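Local coordinates for protein soluble lytic murein transglycosylase (Pseudomonas aeruginosa, PDB 5OHU) that probably cleaves the glycan strands of bacterial peptidoglycan as a lytic transglycosylase, working both from strand ends and within strands, at residues Arg305-Thr310 and Pro334-Ala339; Phe497-Gln502 and Gln612-Tyr617. All coordinates share one frame; numbering follows the deposited sequence.

Contact 1: residues Arg305-Thr310 and Pro334-Ala339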
loop_
_atom_site.group_PDB
_atom_site.type_symbol
_atom_site.label_atom_id
_atom_site.label_comp_id
_atom_site.label_asym_id
_atom_site.label_seq_id
_atom_site.Cartn_x
_atom_site.Cartn_y
_atom_site.Cartn_z
ATOM N N ARG A 305 -16.146 8.700 15.100
ATOM C CA ARG A 305 -14.857 9.336 14.862
ATOM C C ARG A 305 -13.874 8.428 14.147
ATOM O O ARG A 305 -12.939 8.924 13.513
ATOM C CB ARG A 305 -14.237 9.791 16.189
ATOM C CG ARG A 305 -15.092 10.763 16.956
ATOM C CD ARG A 305 -15.766 11.716 15.990
ATOM N NE ARG A 305 -17.002 12.296 16.543
ATOM C CZ ARG A 305 -17.609 13.398 16.097
ATOM N NH1 ARG A 305 -17.089 14.046 15.067
ATOM N NH2 ARG A 305 -18.733 13.831 16.676
ATOM N N ASP A 306 -14.052 7.123 14.248
ATOM C CA ASP A 306 -13.110 6.154 13.706
ATOM C C ASP A 306 -13.751 5.553 12.457
ATOM O O ASP A 306 -14.694 4.753 12.549
ATOM C CB ASP A 306 -12.782 5.104 14.764
ATOM C CG ASP A 306 -11.671 4.193 14.356
ATOM O OD1 ASP A 306 -11.623 3.788 13.180
ATOM O OD2 ASP A 306 -10.851 3.851 15.226
ATOM N N ASN A 307 -13.243 5.956 11.287
ATOM C CA ASN A 307 -13.858 5.556 10.026
ATOM C C ASN A 307 -13.815 4.045 9.836
ATOM O O ASN A 307 -14.763 3.460 9.306
ATOM C CB ASN A 307 -13.161 6.248 8.860
ATOM C CG ASN A 307 -13.568 7.701 8.707
ATOM O OD1 ASN A 307 -14.389 8.231 9.460
ATOM N ND2 ASN A 307 -12.981 8.358 7.730
ATOM N N THR A 308 -12.716 3.399 10.240
ATOM C CA THR A 308 -12.643 1.947 10.135
ATOM C C THR A 308 -13.737 1.283 10.968
ATOM O O THR A 308 -14.358 0.309 10.525
ATOM C CB THR A 308 -11.265 1.454 10.565
ATOM O OG1 THR A 308 -10.274 2.125 9.783
ATOM C CG2 THR A 308 -11.142 -0.077 10.318
ATOM N N VAL A 309 -14.012 1.818 12.162
ATOM C CA VAL A 309 -15.053 1.233 13.002
ATOM C C VAL A 309 -16.430 1.532 12.434
ATOM O O VAL A 309 -17.343 0.706 12.537
ATOM C CB VAL A 309 -14.930 1.734 14.460
ATOM C CG1 VAL A 309 -16.102 1.236 15.301
ATOM C CG2 VAL A 309 -13.597 1.299 15.074
ATOM N N THR A 310 -16.612 2.710 11.846
ATOM C CA THR A 310 -17.909 3.048 11.274
ATOM C C THR A 310 -18.247 2.127 10.117
ATOM O O THR A 310 -19.381 1.655 10.002
ATOM C CB THR A 310 -17.907 4.498 10.794
ATOM O OG1 THR A 310 -17.551 5.348 11.885
ATOM C CG2 THR A 310 -19.268 4.890 10.291
ATOM N N PRO A 334 -19.795 10.653 8.535
ATOM C CA PRO A 334 -19.023 11.876 8.325
ATOM C C PRO A 334 -18.873 12.133 6.829
ATOM O O PRO A 334 -18.916 11.216 6.008
ATOM C CB PRO A 334 -17.657 11.560 8.948
ATOM C CG PRO A 334 -17.615 10.089 9.127
ATOM C CD PRO A 334 -19.016 9.584 9.169
ATOM N N GLN A 335 -18.607 13.397 6.493
ATOM C CA GLN A 335 -18.601 13.836 5.098
ATOM C C GLN A 335 -17.687 12.985 4.221
ATOM O O GLN A 335 -18.059 12.619 3.105
ATOM C CB GLN A 335 -18.182 15.305 5.035
ATOM C CG GLN A 335 -17.810 15.829 3.646
ATOM C CD GLN A 335 -19.001 15.921 2.705
ATOM O OE1 GLN A 335 -20.155 15.839 3.128
ATOM N NE2 GLN A 335 -18.721 16.097 1.419
ATOM N N ASP A 336 -16.476 12.692 4.690
ATOM C CA ASP A 336 -15.538 11.930 3.876
ATOM C C ASP A 336 -16.040 10.517 3.579
ATOM O O ASP A 336 -15.702 9.965 2.529
ATOM C CB ASP A 336 -14.169 11.887 4.550
ATOM C CG ASP A 336 -14.221 11.285 5.942
ATOM O OD1 ASP A 336 -15.295 11.327 6.570
ATOM O OD2 ASP A 336 -13.183 10.785 6.420
ATOM N N LEU A 337 -16.842 9.910 4.468
ATOM C CA LEU A 337 -17.396 8.598 4.140
ATOM C C LEU A 337 -18.663 8.734 3.302
ATOM O O LEU A 337 -18.868 7.975 2.349
ATOM C CB LEU A 337 -17.694 7.800 5.407
ATOM C CG LEU A 337 -16.524 7.184 6.170
ATOM C CD1 LEU A 337 -17.092 6.283 7.233
ATOM C CD2 LEU A 337 -15.604 6.375 5.280
ATOM N N ALA A 338 -19.509 9.711 3.638
ATOM C CA ALA A 338 -20.736 9.936 2.887
ATOM C C ALA A 338 -20.463 10.260 1.418
ATOM O O ALA A 338 -21.299 9.963 0.558
ATOM C CB ALA A 338 -21.538 11.069 3.533
ATOM N N ALA A 339 -19.319 10.881 1.109
ATOM C CA ALA A 339 -19.037 11.269 -0.270
ATOM C C ALA A 339 -18.619 10.097 -1.150
ATOM O O ALA A 339 -18.638 10.228 -2.372
ATOM C CB ALA A 339 -17.935 12.332 -0.324
#
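Asn307 and Leu337 mark the closest backbone approach, with their CA atoms 7.5 Å apart, so the two segments meet through side chains, near the first turns of helices 307-319 and 335-338. Each start has its own N-cap. Asp306 accepts from Val309 N through OD1 at 3.3 Å, a classic use of a short carboxylate, while its carbonyl O takes both Thr310 N and Thr310 OG1. Pro334 stands at the other N-cap with no side-chain capping group, and that helix start relies on its carbonyl O, which accepts from Ala338 N and weakly from Leu337 N.

The one polar link is tip to tip: Asn307 ND2 donates to Asp336 OD2 at 2.8 Å with an N-H...O angle of 148°. The acceptor lies in the plane of the amide, but the donor meets the carboxylate from above its plane. Asp336 has CG between the backbone N and carbonyl carbon (chi1 58°), which brings the carboxylate to the asparagine.

Beside this bond the amide of Asn307 makes van der Waals contact with its carbon and oxygen: CG lies 3.9 Å from Leu337 CG, and OD1 is 3.7 Å from Pro334 CG. One aliphatic pair follows. Thr310 turns CG2 to Leu337 CD1 at 4.0 Å, while its hydroxyl is occupied by the Asp306 carbonyl; a threonine serves both needs at once.

Thr310 also packs on Leu304 and Leu333, and Asp301 receives the backbone N-H groups of Arg305 and Asp306. Thr308 and Val309 rest instead on Leu283 of helix 271-287, which places helix 307-319 between that helix and the short helix 335-338 in the all-helical, Slt70-like solenoid.

Contact 2: residues Phe497-Gln502 and Gln612-Tyr617; sequences FAITRQ and QNVLSY
Ala498 and Tyr617 bring helices 493-504 and 605-624 together, their CA atoms only 5.0 Å apart and the local axes 8.3 Å apart at 133°. The apolar contacts explain this closeness. Ala498 CB sits 3.7 Å from Tyr617 CB and 3.4 Å from the carbonyl O of Val614, an approach suited to a methyl group. Val614 is branched to both sides: CG1 meets Ile499 CD1 at 3.9 Å, and CG2 lies against CB and CG of Gln502.

Flat groups come next. Arg501, bent at chi2 (65°), lays its CG 3.5 Å from Tyr617 CD2, crosses the tyrosine at about a right angle and brings its guanidinium to the hydroxyl end, with Tyr617 CZ over the centre of one guanidinium face and the planes 31° apart. Arg501 NE donates to the carbonyl O of Arg473, and Phe474 meets the tyrosine ring.

Polar contacts are looser. Gln502 NE2 gives Asn613 OD1 a weak, bent bond of 2.9 Å. One water donates to Gln502 OE1 and weakly to Asn613 OD1; a second accepts weakly from Gln502 NE2 and lies close to Tyr617 OH, at the edge of the ring and in its plane.

The chemistry is thus graded, from small and branched apolar groups within this lysozyme-like domain to a partly exposed border where ordered water supplements a weak amide bond.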
loop_
_atom_site.group_PDB
_atom_site.type_symbol
_atom_site.label_atom_id
_atom_site.label_comp_id
_atom_site.label_asym_id
_atom_site.label_seq_id
_atom_site.Cartn_x
_atom_site.Cartn_y
_atom_site.Cartn_z
ATOM N N PHE A 497 -8.127 -11.127 -19.113
ATOM C CA PHE A 497 -7.590 -9.779 -19.275
ATOM C C PHE A 497 -7.674 -9.002 -17.964
ATOM O O PHE A 497 -6.715 -8.331 -17.566
ATOM C CB PHE A 497 -8.353 -9.022 -20.361
ATOM C CG PHE A 497 -7.965 -9.386 -21.757
ATOM C CD1 PHE A 497 -8.434 -10.552 -22.336
ATOM C CD2 PHE A 497 -7.167 -8.540 -22.509
ATOM C CE1 PHE A 497 -8.092 -10.885 -23.627
ATOM C CE2 PHE A 497 -6.828 -8.864 -23.808
ATOM C CZ PHE A 497 -7.292 -10.040 -24.365
ATOM N N ALA A 498 -8.829 -9.084 -17.285
ATOM C CA ALA A 498 -9.012 -8.399 -16.008
ATOM C C ALA A 498 -8.013 -8.875 -14.958
ATOM O O ALA A 498 -7.410 -8.062 -14.252
ATOM C CB ALA A 498 -10.441 -8.602 -15.499
ATOM N N ILE A 499 -7.844 -10.191 -14.821
ATOM C CA ILE A 499 -6.912 -10.709 -13.831
ATOM C C ILE A 499 -5.504 -10.241 -14.164
ATOM O O ILE A 499 -4.740 -9.823 -13.285
ATOM C CB ILE A 499 -7.014 -12.247 -13.772
ATOM C CG1 ILE A 499 -8.326 -12.678 -13.104
ATOM C CG2 ILE A 499 -5.763 -12.875 -13.120
ATOM C CD1 ILE A 499 -8.288 -12.699 -11.582
ATOM N N THR A 500 -5.154 -10.270 -15.448
ATOM C CA THR A 500 -3.840 -9.802 -15.865
ATOM C C THR A 500 -3.673 -8.316 -15.586
ATOM O O THR A 500 -2.634 -7.885 -15.075
ATOM C CB THR A 500 -3.650 -10.103 -17.346
ATOM O OG1 THR A 500 -3.726 -11.515 -17.534
ATOM C CG2 THR A 500 -2.314 -9.597 -17.833
ATOM N N ARG A 501 -4.696 -7.519 -15.899
ATOM C CA ARG A 501 -4.608 -6.085 -15.664
ATOM C C ARG A 501 -4.374 -5.778 -14.181
ATOM O O ARG A 501 -3.564 -4.906 -13.841
ATOM C CB ARG A 501 -5.875 -5.414 -16.196
ATOM C CG ARG A 501 -6.139 -4.005 -15.669
ATOM C CD ARG A 501 -5.089 -3.001 -16.108
ATOM N NE ARG A 501 -5.507 -1.661 -15.722
ATOM C CZ ARG A 501 -5.259 -1.127 -14.531
ATOM N NH1 ARG A 501 -4.585 -1.824 -13.620
ATOM N NH2 ARG A 501 -5.682 0.099 -14.254
ATOM N N GLN A 502 -5.038 -6.513 -13.284
ATOM C CA GLN A 502 -4.865 -6.317 -11.847
ATOM C C GLN A 502 -3.514 -6.822 -11.358
ATOM O O GLN A 502 -2.857 -6.159 -10.554
ATOM C CB GLN A 502 -5.996 -7.033 -11.095
ATOM C CG GLN A 502 -5.892 -7.104 -9.585
ATOM C CD GLN A 502 -5.814 -5.732 -8.893
ATOM O OE1 GLN A 502 -5.026 -5.545 -7.956
ATOM N NE2 GLN A 502 -6.551 -4.752 -9.420
ATOM N N GLN A 612 -13.272 -6.202 -6.428
ATOM C CA GLN A 612 -14.009 -5.135 -7.088
ATOM C C GLN A 612 -13.274 -4.644 -8.325
ATOM O O GLN A 612 -13.918 -4.365 -9.346
ATOM C CB GLN A 612 -14.293 -3.998 -6.114
ATOM C CG GLN A 612 -15.157 -4.429 -4.947
ATOM C CD GLN A 612 -15.469 -3.288 -3.988
ATOM O OE1 GLN A 612 -14.859 -2.219 -4.060
ATOM N NE2 GLN A 612 -16.435 -3.507 -3.087
ATOM N N ASN A 613 -11.936 -4.593 -8.283
ATOM C CA ASN A 613 -11.180 -4.185 -9.467
ATOM C C ASN A 613 -11.379 -5.175 -10.614
ATOM O O ASN A 613 -11.674 -4.785 -11.748
ATOM C CB ASN A 613 -9.676 -4.096 -9.168
ATOM C CG ASN A 613 -9.282 -2.887 -8.324
ATOM O OD1 ASN A 613 -8.119 -2.775 -7.904
ATOM N ND2 ASN A 613 -10.252 -2.060 -7.968
ATOM N N VAL A 614 -11.137 -6.464 -10.342
ATOM C CA VAL A 614 -11.200 -7.492 -11.377
ATOM C C VAL A 614 -12.582 -7.525 -12.019
ATOM O O VAL A 614 -12.706 -7.570 -13.245
ATOM C CB VAL A 614 -10.818 -8.864 -10.798
ATOM C CG1 VAL A 614 -11.142 -9.980 -11.794
ATOM C CG2 VAL A 614 -9.309 -8.885 -10.420
ATOM N N LEU A 615 -13.642 -7.502 -11.205
ATOM C CA LEU A 615 -14.981 -7.521 -11.785
ATOM C C LEU A 615 -15.217 -6.284 -12.636
ATOM O O LEU A 615 -15.800 -6.377 -13.720
ATOM C CB LEU A 615 -16.047 -7.633 -10.695
ATOM C CG LEU A 615 -16.052 -8.970 -9.947
ATOM C CD1 LEU A 615 -16.987 -8.921 -8.708
ATOM C CD2 LEU A 615 -16.457 -10.109 -10.894
ATOM N N SER A 616 -14.789 -5.116 -12.154
ATOM C CA SER A 616 -14.986 -3.890 -12.921
ATOM C C SER A 616 -14.184 -3.929 -14.216
ATOM O O SER A 616 -14.677 -3.524 -15.273
ATOM C CB SER A 616 -14.584 -2.673 -12.082
ATOM O OG SER A 616 -15.432 -2.526 -10.948
ATOM N N TYR A 617 -12.949 -4.429 -14.152
ATOM C CA TYR A 617 -12.110 -4.483 -15.340
ATOM C C TYR A 617 -12.696 -5.429 -16.377
ATOM O O TYR A 617 -12.616 -5.152 -17.580
ATOM C CB TYR A 617 -10.681 -4.918 -14.974
ATOM C CG TYR A 617 -9.922 -3.973 -14.046
ATOM C CD1 TYR A 617 -10.373 -2.673 -13.799
ATOM C CD2 TYR A 617 -8.757 -4.390 -13.408
ATOM C CE1 TYR A 617 -9.678 -1.815 -12.945
ATOM C CE2 TYR A 617 -8.054 -3.543 -12.570
ATOM C CZ TYR A 617 -8.515 -2.257 -12.347
ATOM O OH TYR A 617 -7.816 -1.428 -11.505
HETATM O O HOH W 1 -5.249 -2.998 -6.068
HETATM O O HOH W 2 -5.688 -2.293 -10.411
#

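From the N terminus, the chain first passes through many helices of the solenoid and reaches contact 1. This contact closes a short loop: 23 residues, holding the rest of helix 307-319 and helix 323-330, separate its segments. Contact 2 opens only afterwards and spans 109 residues, more than half of them helical, so that helix 605-624 returns to pack on helix 493-504 of the lysozyme-like domain. The two loops follow in series, neither nested nor crossed. The centres of contact 1 and contact 2 lie 27 Å apart, and the nearest atoms of contact 1 and contact 2 are about 13 Å apart. Contact 1 joins two solenoid helices separated by one other; contact 2 joins parts distant in sequence.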